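Local coordinates for malonyl-CoA decarboxylase (Rhodopseudomonas palustris, PDB 4KSA), which probably catalyses the decarboxylation of malonyl-CoA to acetyl-CoA and carbon dioxide, at residues 154-157 / 158-162; 161-164 / 165-169; 115-118 / 119-122. All coordinates share one frame; numbering follows the deposited sequence.

Overall arrangement
Contacts 1 and 2 are successive parts of helix 154-167, sharing Val161 and His162, while contact 3 is the loop and first turn leading into helix 118-126, which packs against helix 154-167. Contact 1 is mostly charged, with a salt bridge on its outer side and one apolar pair facing inward. Contact 2, at the C-terminal end of the helix, is more buried and aromatic. In contact 3 the bent chains of Arg119 and Gln120 pack on Pro117, with an extended Glu116 beside the glutamine, and both bent chains reach Asp159 of contact 1. Contacts 1 and 2 both border the second subunit, where the His162 residues of the two copies meet at a magnesium ion.

Contact 1: 154-157 / 158-162; sequences RHVD and DDFVH. With MG (magnesium ion), chain E.
Arg154 and Asp158 form an i to i+4 salt bridge along the first turns of helix 154-167. In the arginine, CG stands anti to the backbone N (chi1 -167°), and a bend at chi2 of -94° carries the rest of the chain towards the aspartate. CB and CG only lead out; CD comes 4.0 Å from Asp158 OD2, and NE 3.5 Å from that same oxygen. Beyond them CZ lies 3.5 Å from Asp158 OD1, and at the tip NH1 is 3.4 Å from OD1. This oxygen sits over one guanidinium face, towards its rim, and the two flat groups are turned 70° apart, so the pair is held by charge and not by a directed hydrogen bond. Asp158 OD1 also pairs with Arg113 of the second subunit. Putting an alanine in place of Asp158 would probably leave Arg154 without its mate and Arg113 of the second subunit without this carboxylate.

Round the helix, Val156 and Phe160 lie side by side, CG1 of the valine 3.5 Å from CE2 of the ring, whose edge also meets Val156 O. The ring packs on Leu136 and Met139 of helix 132-146, while Asp157 is bridged to Arg140 of that helix. One turn beyond Asp158, His162 NE2 binds the magnesium ion at 2.5 Å, sharing it with His162 NE2 of the second subunit.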
ATOM      1  N   ARG A 154      15.196 -23.685  33.266  1.00 54.52           N
ATOM      2  CA  ARG A 154      14.944 -22.286  33.551  1.00 54.84           C
ATOM      3  C   ARG A 154      16.045 -21.415  32.950  1.00 55.02           C
ATOM      4  O   ARG A 154      15.799 -20.288  32.516  1.00 54.64           O
ATOM      5  CB  ARG A 154      14.855 -22.076  35.064  1.00 56.93           C
ATOM      6  CG  ARG A 154      14.281 -20.733  35.472  1.00 60.72           C
ATOM      7  CD  ARG A 154      15.380 -19.713  35.717  1.00 67.63           C
ATOM      8  NE  ARG A 154      14.841 -18.377  35.948  1.00 72.07           N
ATOM      9  CZ  ARG A 154      15.516 -17.382  36.517  1.00 74.23           C
ATOM     10  NH1 ARG A 154      16.770 -17.568  36.922  1.00 74.60           N
ATOM     11  NH2 ARG A 154      14.932 -16.200  36.686  1.00 75.34           N
ATOM     12  N   HIS A 155      17.256 -21.954  32.901  1.00 54.01           N
ATOM     13  CA  HIS A 155      18.382 -21.211  32.366  1.00 53.77           C
ATOM     14  C   HIS A 155      18.407 -21.260  30.852  1.00 51.75           C
ATOM     15  O   HIS A 155      19.213 -20.592  30.200  1.00 52.44           O
ATOM     16  CB  HIS A 155      19.681 -21.720  33.003  1.00 56.96           C
ATOM     17  CG  HIS A 155      19.663 -21.623  34.496  1.00 59.63           C
ATOM     18  ND1 HIS A 155      19.380 -22.700  35.309  1.00 60.88           N
ATOM     19  CD2 HIS A 155      19.722 -20.543  35.313  1.00 61.14           C
ATOM     20  CE1 HIS A 155      19.258 -22.288  36.558  1.00 62.03           C
ATOM     21  NE2 HIS A 155      19.460 -20.983  36.588  1.00 62.47           N
ATOM     22  N   VAL A 156      17.507 -22.053  30.291  1.00 49.22           N
ATOM     23  CA  VAL A 156      17.383 -22.123  28.850  1.00 47.85           C
ATOM     24  C   VAL A 156      16.388 -21.018  28.519  1.00 48.01           C
ATOM     25  O   VAL A 156      16.552 -20.279  27.554  1.00 49.70           O
ATOM     26  CB  VAL A 156      16.809 -23.463  28.387  1.00 47.33           C
ATOM     27  CG1 VAL A 156      16.394 -23.370  26.914  1.00 46.47           C
ATOM     28  CG2 VAL A 156      17.844 -24.565  28.594  1.00 47.40           C
ATOM     29  N   ASP A 157      15.363 -20.895  29.352  1.00 47.08           N
ATOM     30  CA  ASP A 157      14.351 -19.888  29.138  1.00 47.81           C
ATOM     31  C   ASP A 157      14.952 -18.490  29.207  1.00 48.68           C
ATOM     32  O   ASP A 157      14.510 -17.583  28.499  1.00 47.56           O
ATOM     33  CB  ASP A 157      13.245 -20.003  30.173  1.00 47.91           C
ATOM     34  CG  ASP A 157      12.180 -18.945  29.985  1.00 50.92           C
ATOM     35  OD1 ASP A 157      11.900 -18.169  30.936  1.00 52.48           O
ATOM     36  OD2 ASP A 157      11.632 -18.882  28.868  1.00 51.10           O
ATOM     37  N   ASP A 158      15.954 -18.315  30.061  1.00 48.15           N
ATOM     38  CA  ASP A 158      16.582 -17.011  30.200  1.00 48.77           C
ATOM     39  C   ASP A 158      17.278 -16.589  28.914  1.00 48.56           C
ATOM     40  O   ASP A 158      17.347 -15.400  28.603  1.00 49.43           O
ATOM     41  CB  ASP A 158      17.583 -17.001  31.364  1.00 48.84           C
ATOM     42  CG  ASP A 158      16.907 -16.935  32.731  1.00 49.89           C
ATOM     43  OD1 ASP A 158      17.641 -16.836  33.741  1.00 51.18           O
ATOM     44  OD2 ASP A 158      15.659 -16.985  32.805  1.00 48.29           O
ATOM     45  N   ASP A 159      17.787 -17.551  28.156  1.00 47.09           N
ATOM     46  CA  ASP A 159      18.454 -17.202  26.913  1.00 49.41           C
ATOM     47  C   ASP A 159      17.436 -16.846  25.837  1.00 48.87           C
ATOM     48  O   ASP A 159      17.681 -15.968  25.002  1.00 49.92           O
ATOM     49  CB  ASP A 159      19.357 -18.350  26.451  1.00 52.30           C
ATOM     50  CG  ASP A 159      20.626 -18.454  27.282  1.00 54.24           C
ATOM     51  OD1 ASP A 159      21.116 -19.583  27.499  1.00 55.14           O
ATOM     52  OD2 ASP A 159      21.134 -17.394  27.713  1.00 54.48           O
ATOM     53  N   PHE A 160      16.292 -17.522  25.863  1.00 45.66           N
ATOM     54  CA  PHE A 160      15.237 -17.252  24.901  1.00 43.27           C
ATOM     55  C   PHE A 160      14.734 -15.832  25.092  1.00 41.15           C
ATOM     56  O   PHE A 160      14.527 -15.106  24.128  1.00 41.19           O
ATOM     57  CB  PHE A 160      14.075 -18.235  25.085  1.00 42.72           C
ATOM     58  CG  PHE A 160      14.230 -19.503  24.309  1.00 42.00           C
ATOM     59  CD1 PHE A 160      13.908 -19.547  22.964  1.00 41.53           C
ATOM     60  CD2 PHE A 160      14.703 -20.658  24.919  1.00 43.77           C
ATOM     61  CE1 PHE A 160      14.048 -20.723  22.232  1.00 40.44           C
ATOM     62  CE2 PHE A 160      14.845 -21.834  24.196  1.00 43.56           C
ATOM     63  CZ  PHE A 160      14.512 -21.860  22.850  1.00 41.77           C
ATOM     64  N   VAL A 161      14.537 -15.445  26.346  1.00 39.48           N
ATOM     65  CA  VAL A 161      14.049 -14.117  26.669  1.00 37.67           C
ATOM     66  C   VAL A 161      15.043 -13.041  26.224  1.00 38.96           C
ATOM     67  O   VAL A 161      14.638 -11.992  25.739  1.00 40.72           O
ATOM     68  CB  VAL A 161      13.747 -13.993  28.190  1.00 35.47           C
ATOM     69  CG1 VAL A 161      13.346 -12.561  28.552  1.00 32.42           C
ATOM     70  CG2 VAL A 161      12.619 -14.940  28.564  1.00 31.13           C
ATOM     71  N   HIS A 162      16.337 -13.290  26.357  1.00 38.38           N
ATOM     72  CA  HIS A 162      17.294 -12.284  25.930  1.00 39.21           C
ATOM     73  C   HIS A 162      17.177 -12.025  24.425  1.00 38.39           C
ATOM     74  O   HIS A 162      17.203 -10.878  23.989  1.00 39.34           O
ATOM     75  CB  HIS A 162      18.728 -12.704  26.275  1.00 40.46           C
ATOM     76  CG  HIS A 162      19.768 -11.715  25.833  1.00 42.21           C
ATOM     77  ND1 HIS A 162      19.873 -10.450  26.375  1.00 40.71           N
ATOM     78  CD2 HIS A 162      20.724 -11.792  24.874  1.00 42.49           C
ATOM     79  CE1 HIS A 162      20.847  -9.791  25.769  1.00 41.58           C
ATOM     80  NE2 HIS A 162      21.378 -10.583  24.855  1.00 43.51           N
TER
HETATM   81 MG    MG E 501      23.566  -9.999  23.897  1.00 64.57          MG

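Contact 2: 161-164 / 165-169; sequences VHLF and TSWFN. With MG (magnesium ion), chain E.
Val161 O is gripped twice by Thr165, through OG1 at 2.8 Å and through the backbone N at 3.0 Å, the two donors arriving from opposite faces of the carbonyl plane. With OG1 beside its own backbone N (chi1 -73°), the threonine hydroxyl can fold back onto the carbonyl one turn earlier, a common way for this residue to sit in a helix. Here it does so near the C-terminal end of helix 154-167, where Phe164, Trp167 and Phe168 form an aromatic cluster.

Leu163 lies over one face of the Trp167 indole. Its CB makes a CH-pi contact, 4.2 Å from the centroid of the six-membered ring, and its carbonyl O hangs over the pyrrole side of the same face. The Phe164 ring meets the six-membered ring of the indole obliquely, CE2 lying 3.8 Å from Trp167 CZ3. Ser166, by contrast, turns to the second subunit and hydrogen-bonds Ser166 there.

At Phe168 the chain leaves the helix through an inverse gamma turn. The ring of Phe168 presents its edge to the face of Phe164, planes at 75°, and a nearly straight bond joins Phe168 N to Phe164 O at 2.7 Å.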
ATOM      1  N   VAL A 161      14.537 -15.445  26.346  1.00 39.48           N
ATOM      2  CA  VAL A 161      14.049 -14.117  26.669  1.00 37.67           C
ATOM      3  C   VAL A 161      15.043 -13.041  26.224  1.00 38.96           C
ATOM      4  O   VAL A 161      14.638 -11.992  25.739  1.00 40.72           O
ATOM      5  CB  VAL A 161      13.747 -13.993  28.190  1.00 35.47           C
ATOM      6  CG1 VAL A 161      13.346 -12.561  28.552  1.00 32.42           C
ATOM      7  CG2 VAL A 161      12.619 -14.940  28.564  1.00 31.13           C
ATOM      8  N   HIS A 162      16.337 -13.290  26.357  1.00 38.38           N
ATOM      9  CA  HIS A 162      17.294 -12.284  25.930  1.00 39.21           C
ATOM     10  C   HIS A 162      17.177 -12.025  24.425  1.00 38.39           C
ATOM     11  O   HIS A 162      17.203 -10.878  23.989  1.00 39.34           O
ATOM     12  CB  HIS A 162      18.728 -12.704  26.275  1.00 40.46           C
ATOM     13  CG  HIS A 162      19.768 -11.715  25.833  1.00 42.21           C
ATOM     14  ND1 HIS A 162      19.873 -10.450  26.375  1.00 40.71           N
ATOM     15  CD2 HIS A 162      20.724 -11.792  24.874  1.00 42.49           C
ATOM     16  CE1 HIS A 162      20.847  -9.791  25.769  1.00 41.58           C
ATOM     17  NE2 HIS A 162      21.378 -10.583  24.855  1.00 43.51           N
ATOM     18  N   LEU A 163      17.043 -13.082  23.633  1.00 37.30           N
ATOM     19  CA  LEU A 163      16.936 -12.922  22.183  1.00 37.50           C
ATOM     20  C   LEU A 163      15.562 -12.403  21.731  1.00 37.44           C
ATOM     21  O   LEU A 163      15.504 -11.454  20.939  1.00 38.72           O
ATOM     22  CB  LEU A 163      17.283 -14.238  21.476  1.00 35.33           C
ATOM     23  CG  LEU A 163      18.694 -14.754  21.810  1.00 37.18           C
ATOM     24  CD1 LEU A 163      18.861 -16.206  21.380  1.00 37.95           C
ATOM     25  CD2 LEU A 163      19.730 -13.866  21.141  1.00 36.80           C
ATOM     26  N   PHE A 164      14.480 -13.006  22.236  1.00 35.23           N
ATOM     27  CA  PHE A 164      13.113 -12.589  21.906  1.00 35.24           C
ATOM     28  C   PHE A 164      12.922 -11.110  22.227  1.00 38.02           C
ATOM     29  O   PHE A 164      12.289 -10.365  21.469  1.00 38.14           O
ATOM     30  CB  PHE A 164      12.064 -13.368  22.715  1.00 32.52           C
ATOM     31  CG  PHE A 164      11.772 -14.736  22.193  1.00 29.41           C
ATOM     32  CD1 PHE A 164      10.699 -15.459  22.700  1.00 28.44           C
ATOM     33  CD2 PHE A 164      12.583 -15.322  21.218  1.00 30.11           C
ATOM     34  CE1 PHE A 164      10.426 -16.753  22.252  1.00 26.58           C
ATOM     35  CE2 PHE A 164      12.331 -16.613  20.755  1.00 28.06           C
ATOM     36  CZ  PHE A 164      11.243 -17.333  21.278  1.00 29.62           C
ATOM     37  N   THR A 165      13.455 -10.693  23.369  1.00 39.09           N
ATOM     38  CA  THR A 165      13.344  -9.305  23.775  1.00 40.91           C
ATOM     39  C   THR A 165      13.951  -8.410  22.706  1.00 43.66           C
ATOM     40  O   THR A 165      13.359  -7.395  22.315  1.00 44.94           O
ATOM     41  CB  THR A 165      14.054  -9.062  25.114  1.00 40.30           C
ATOM     42  OG1 THR A 165      13.267  -9.635  26.164  1.00 40.47           O
ATOM     43  CG2 THR A 165      14.236  -7.580  25.371  1.00 37.37           C
ATOM     44  N   SER A 166      15.128  -8.791  22.218  1.00 44.53           N
ATOM     45  CA  SER A 166      15.780  -7.998  21.198  1.00 43.95           C
ATOM     46  C   SER A 166      15.069  -8.085  19.852  1.00 43.76           C
ATOM     47  O   SER A 166      15.082  -7.127  19.083  1.00 46.17           O
ATOM     48  CB  SER A 166      17.225  -8.424  21.032  1.00 43.70           C
ATOM     49  OG  SER A 166      17.863  -7.548  20.123  1.00 47.23           O
ATOM     50  N   TRP A 167      14.442  -9.218  19.561  1.00 41.03           N
ATOM     51  CA  TRP A 167      13.756  -9.358  18.284  1.00 41.25           C
ATOM     52  C   TRP A 167      12.390  -8.692  18.243  1.00 40.87           C
ATOM     53  O   TRP A 167      12.041  -8.063  17.251  1.00 41.97           O
ATOM     54  CB  TRP A 167      13.564 -10.826  17.912  1.00 40.85           C
ATOM     55  CG  TRP A 167      14.808 -11.609  17.838  1.00 38.29           C
ATOM     56  CD1 TRP A 167      16.081 -11.133  17.824  1.00 37.85           C
ATOM     57  CD2 TRP A 167      14.904 -13.033  17.809  1.00 37.52           C
ATOM     58  NE1 TRP A 167      16.970 -12.175  17.796  1.00 37.91           N
ATOM     59  CE2 TRP A 167      16.272 -13.354  17.787  1.00 37.33           C
ATOM     60  CE3 TRP A 167      13.960 -14.072  17.798  1.00 37.68           C
ATOM     61  CZ2 TRP A 167      16.729 -14.676  17.763  1.00 39.75           C
ATOM     62  CZ3 TRP A 167      14.407 -15.378  17.775  1.00 37.83           C
ATOM     63  CH2 TRP A 167      15.784 -15.673  17.757  1.00 39.09           C
ATOM     64  N   PHE A 168      11.601  -8.858  19.297  1.00 38.89           N
ATOM     65  CA  PHE A 168      10.287  -8.252  19.304  1.00 36.34           C
ATOM     66  C   PHE A 168      10.320  -6.857  19.876  1.00 35.82           C
ATOM     67  O   PHE A 168       9.722  -6.598  20.912  1.00 39.12           O
ATOM     68  CB  PHE A 168       9.285  -9.098  20.088  1.00 33.19           C
ATOM     69  CG  PHE A 168       8.988 -10.434  19.462  1.00 31.81           C
ATOM     70  CD1 PHE A 168       9.754 -11.550  19.773  1.00 30.90           C
ATOM     71  CD2 PHE A 168       7.947 -10.576  18.555  1.00 30.73           C
ATOM     72  CE1 PHE A 168       9.487 -12.777  19.198  1.00 26.51           C
ATOM     73  CE2 PHE A 168       7.675 -11.812  17.971  1.00 26.84           C
ATOM     74  CZ  PHE A 168       8.444 -12.903  18.293  1.00 28.25           C
ATOM     75  N   ASN A 169      11.018  -5.960  19.193  1.00 35.12           N
ATOM     76  CA  ASN A 169      11.111  -4.564  19.608  1.00 36.19           C
ATOM     77  C   ASN A 169       9.736  -3.888  19.512  1.00 36.72           C
ATOM     78  O   ASN A 169       9.040  -4.034  18.504  1.00 36.67           O
ATOM     79  CB  ASN A 169      12.108  -3.815  18.713  1.00 38.00           C
ATOM     80  CG  ASN A 169      11.699  -3.808  17.235  1.00 40.64           C
ATOM     81  OD1 ASN A 169      12.058  -2.893  16.489  1.00 41.78           O
ATOM     82  ND2 ASN A 169      10.958  -4.833  16.807  1.00 38.40           N
TER
HETATM   83 MG    MG E 501      23.566  -9.999  23.897  1.00 64.57          MG

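Contact 3: 115-118 / 119-122; sequences AEPR and RQEL
Glu116 and Gln120 are brought together, crossing at a slant, by opposite habits of their chains: the glutamate runs out with CG anti to the backbone N (chi1 179°), while the glutamine, CG beside its N (chi1 -48°), bends at the next bond. Carboxylate and amide planes end nearly parallel, with Glu116 CD 3.8 Å from Gln120 OE1. The polar ends find their partners outside this turn: Arg124 for Glu116 OE2, and Asp159 for Gln120 NE2.

The backbone here passes from a loop into the first turn of helix 118-126. Pro117 O accepts from Gln120 N at 3.3 Å, the donor standing above the carbonyl plane, and an i to i+4 bond of 3.1 Å from Leu122 N to Arg118 O follows. Arg119 folds back over the proline through its bend at chi3 (-83°). Pro117 CB lies 3.6 Å above one face of the guanidinium plane, towards its rim, and CG of the proline is 3.8 Å from NH1. The salt bridge from NE to Asp159 and the hydrogen bond from NH2 to Leu81 O fix the guanidinium, and the proline lies against its face.

Arg119 and Gln120 thus face helix 154-167, with Gln120 also touching His162, whereas Leu122 packs on Ser43 and Leu46 of helix 36-48 and Arg118 pairs with Glu44 of that same helix.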
ATOM      1  N   ALA A 115      31.160 -16.196  29.091  1.00 43.00           N
ATOM      2  CA  ALA A 115      29.959 -16.531  29.832  1.00 44.33           C
ATOM      3  C   ALA A 115      28.737 -16.865  28.997  1.00 46.73           C
ATOM      4  O   ALA A 115      27.832 -17.544  29.467  1.00 47.33           O
ATOM      5  CB  ALA A 115      29.622 -15.417  30.790  1.00 44.61           C
ATOM      6  N   GLU A 116      28.696 -16.394  27.760  1.00 49.00           N
ATOM      7  CA  GLU A 116      27.540 -16.651  26.912  1.00 47.95           C
ATOM      8  C   GLU A 116      27.452 -18.106  26.495  1.00 46.25           C
ATOM      9  O   GLU A 116      28.344 -18.625  25.826  1.00 46.65           O
ATOM     10  CB  GLU A 116      27.585 -15.769  25.666  1.00 50.01           C
ATOM     11  CG  GLU A 116      26.421 -15.992  24.713  1.00 53.98           C
ATOM     12  CD  GLU A 116      26.540 -15.181  23.434  1.00 54.74           C
ATOM     13  OE1 GLU A 116      26.572 -13.936  23.520  1.00 56.42           O
ATOM     14  OE2 GLU A 116      26.602 -15.794  22.345  1.00 52.78           O
ATOM     15  N   PRO A 117      26.368 -18.785  26.892  1.00 44.68           N
ATOM     16  CA  PRO A 117      26.153 -20.191  26.553  1.00 42.61           C
ATOM     17  C   PRO A 117      25.943 -20.378  25.060  1.00 43.13           C
ATOM     18  O   PRO A 117      25.424 -19.492  24.369  1.00 44.61           O
ATOM     19  CB  PRO A 117      24.910 -20.549  27.360  1.00 41.73           C
ATOM     20  CG  PRO A 117      24.176 -19.258  27.442  1.00 40.73           C
ATOM     21  CD  PRO A 117      25.268 -18.278  27.733  1.00 42.07           C
ATOM     22  N   ARG A 118      26.339 -21.543  24.570  1.00 42.08           N
ATOM     23  CA  ARG A 118      26.201 -21.867  23.165  1.00 41.83           C
ATOM     24  C   ARG A 118      24.744 -21.916  22.698  1.00 42.10           C
ATOM     25  O   ARG A 118      24.477 -21.961  21.491  1.00 42.96           O
ATOM     26  CB  ARG A 118      26.879 -23.204  22.883  1.00 42.02           C
ATOM     27  CG  ARG A 118      28.342 -23.225  23.253  1.00 40.79           C
ATOM     28  CD  ARG A 118      29.025 -24.390  22.559  1.00 42.96           C
ATOM     29  NE  ARG A 118      28.533 -25.675  23.047  1.00 42.12           N
ATOM     30  CZ  ARG A 118      28.475 -26.775  22.300  1.00 42.97           C
ATOM     31  NH1 ARG A 118      28.883 -26.741  21.028  1.00 39.58           N
ATOM     32  NH2 ARG A 118      27.992 -27.905  22.816  1.00 41.29           N
ATOM     33  N   ARG A 119      23.815 -21.924  23.653  1.00 40.22           N
ATOM     34  CA  ARG A 119      22.384 -21.958  23.366  1.00 39.80           C
ATOM     35  C   ARG A 119      22.000 -20.767  22.504  1.00 40.41           C
ATOM     36  O   ARG A 119      21.241 -20.882  21.545  1.00 41.89           O
ATOM     37  CB  ARG A 119      21.566 -21.848  24.650  1.00 40.64           C
ATOM     38  CG  ARG A 119      21.648 -23.007  25.596  1.00 42.56           C
ATOM     39  CD  ARG A 119      20.478 -22.968  26.570  1.00 41.32           C
ATOM     40  NE  ARG A 119      20.735 -22.076  27.687  1.00 40.27           N
ATOM     41  CZ  ARG A 119      21.694 -22.280  28.572  1.00 35.72           C
ATOM     42  NH1 ARG A 119      21.875 -21.427  29.561  1.00 34.55           N
ATOM     43  NH2 ARG A 119      22.460 -23.347  28.459  1.00 35.49           N
ATOM     44  N   GLN A 120      22.508 -19.606  22.887  1.00 38.94           N
ATOM     45  CA  GLN A 120      22.223 -18.382  22.179  1.00 38.40           C
ATOM     46  C   GLN A 120      22.570 -18.448  20.685  1.00 38.47           C
ATOM     47  O   GLN A 120      21.716 -18.216  19.825  1.00 38.76           O
ATOM     48  CB  GLN A 120      22.982 -17.249  22.840  1.00 38.93           C
ATOM     49  CG  GLN A 120      22.828 -17.234  24.342  1.00 37.49           C
ATOM     50  CD  GLN A 120      22.623 -15.838  24.877  1.00 36.36           C
ATOM     51  OE1 GLN A 120      22.842 -14.845  24.164  1.00 38.70           O
ATOM     52  NE2 GLN A 120      22.207 -15.744  26.137  1.00 31.73           N
ATOM     53  N   GLU A 121      23.822 -18.757  20.377  1.00 36.71           N
ATOM     54  CA  GLU A 121      24.235 -18.831  18.996  1.00 35.54           C
ATOM     55  C   GLU A 121      23.377 -19.843  18.246  1.00 35.03           C
ATOM     56  O   GLU A 121      23.069 -19.643  17.070  1.00 35.46           O
ATOM     57  CB  GLU A 121      25.714 -19.212  18.915  1.00 37.62           C
ATOM     58  CG  GLU A 121      26.305 -19.138  17.509  1.00 41.26           C
ATOM     59  CD  GLU A 121      26.024 -17.792  16.843  1.00 46.54           C
ATOM     60  OE1 GLU A 121      26.067 -16.750  17.552  1.00 45.81           O
ATOM     61  OE2 GLU A 121      25.771 -17.781  15.616  1.00 43.76           O
ATOM     62  N   LEU A 122      22.992 -20.924  18.926  1.00 32.72           N
ATOM     63  CA  LEU A 122      22.164 -21.961  18.319  1.00 32.88           C
ATOM     64  C   LEU A 122      20.753 -21.447  17.986  1.00 36.75           C
ATOM     65  O   LEU A 122      20.190 -21.770  16.920  1.00 36.17           O
ATOM     66  CB  LEU A 122      22.034 -23.167  19.257  1.00 29.39           C
ATOM     67  CG  LEU A 122      21.088 -24.249  18.720  1.00 25.90           C
ATOM     68  CD1 LEU A 122      21.664 -24.787  17.396  1.00 24.36           C
ATOM     69  CD2 LEU A 122      20.886 -25.361  19.756  1.00 22.64           C
TER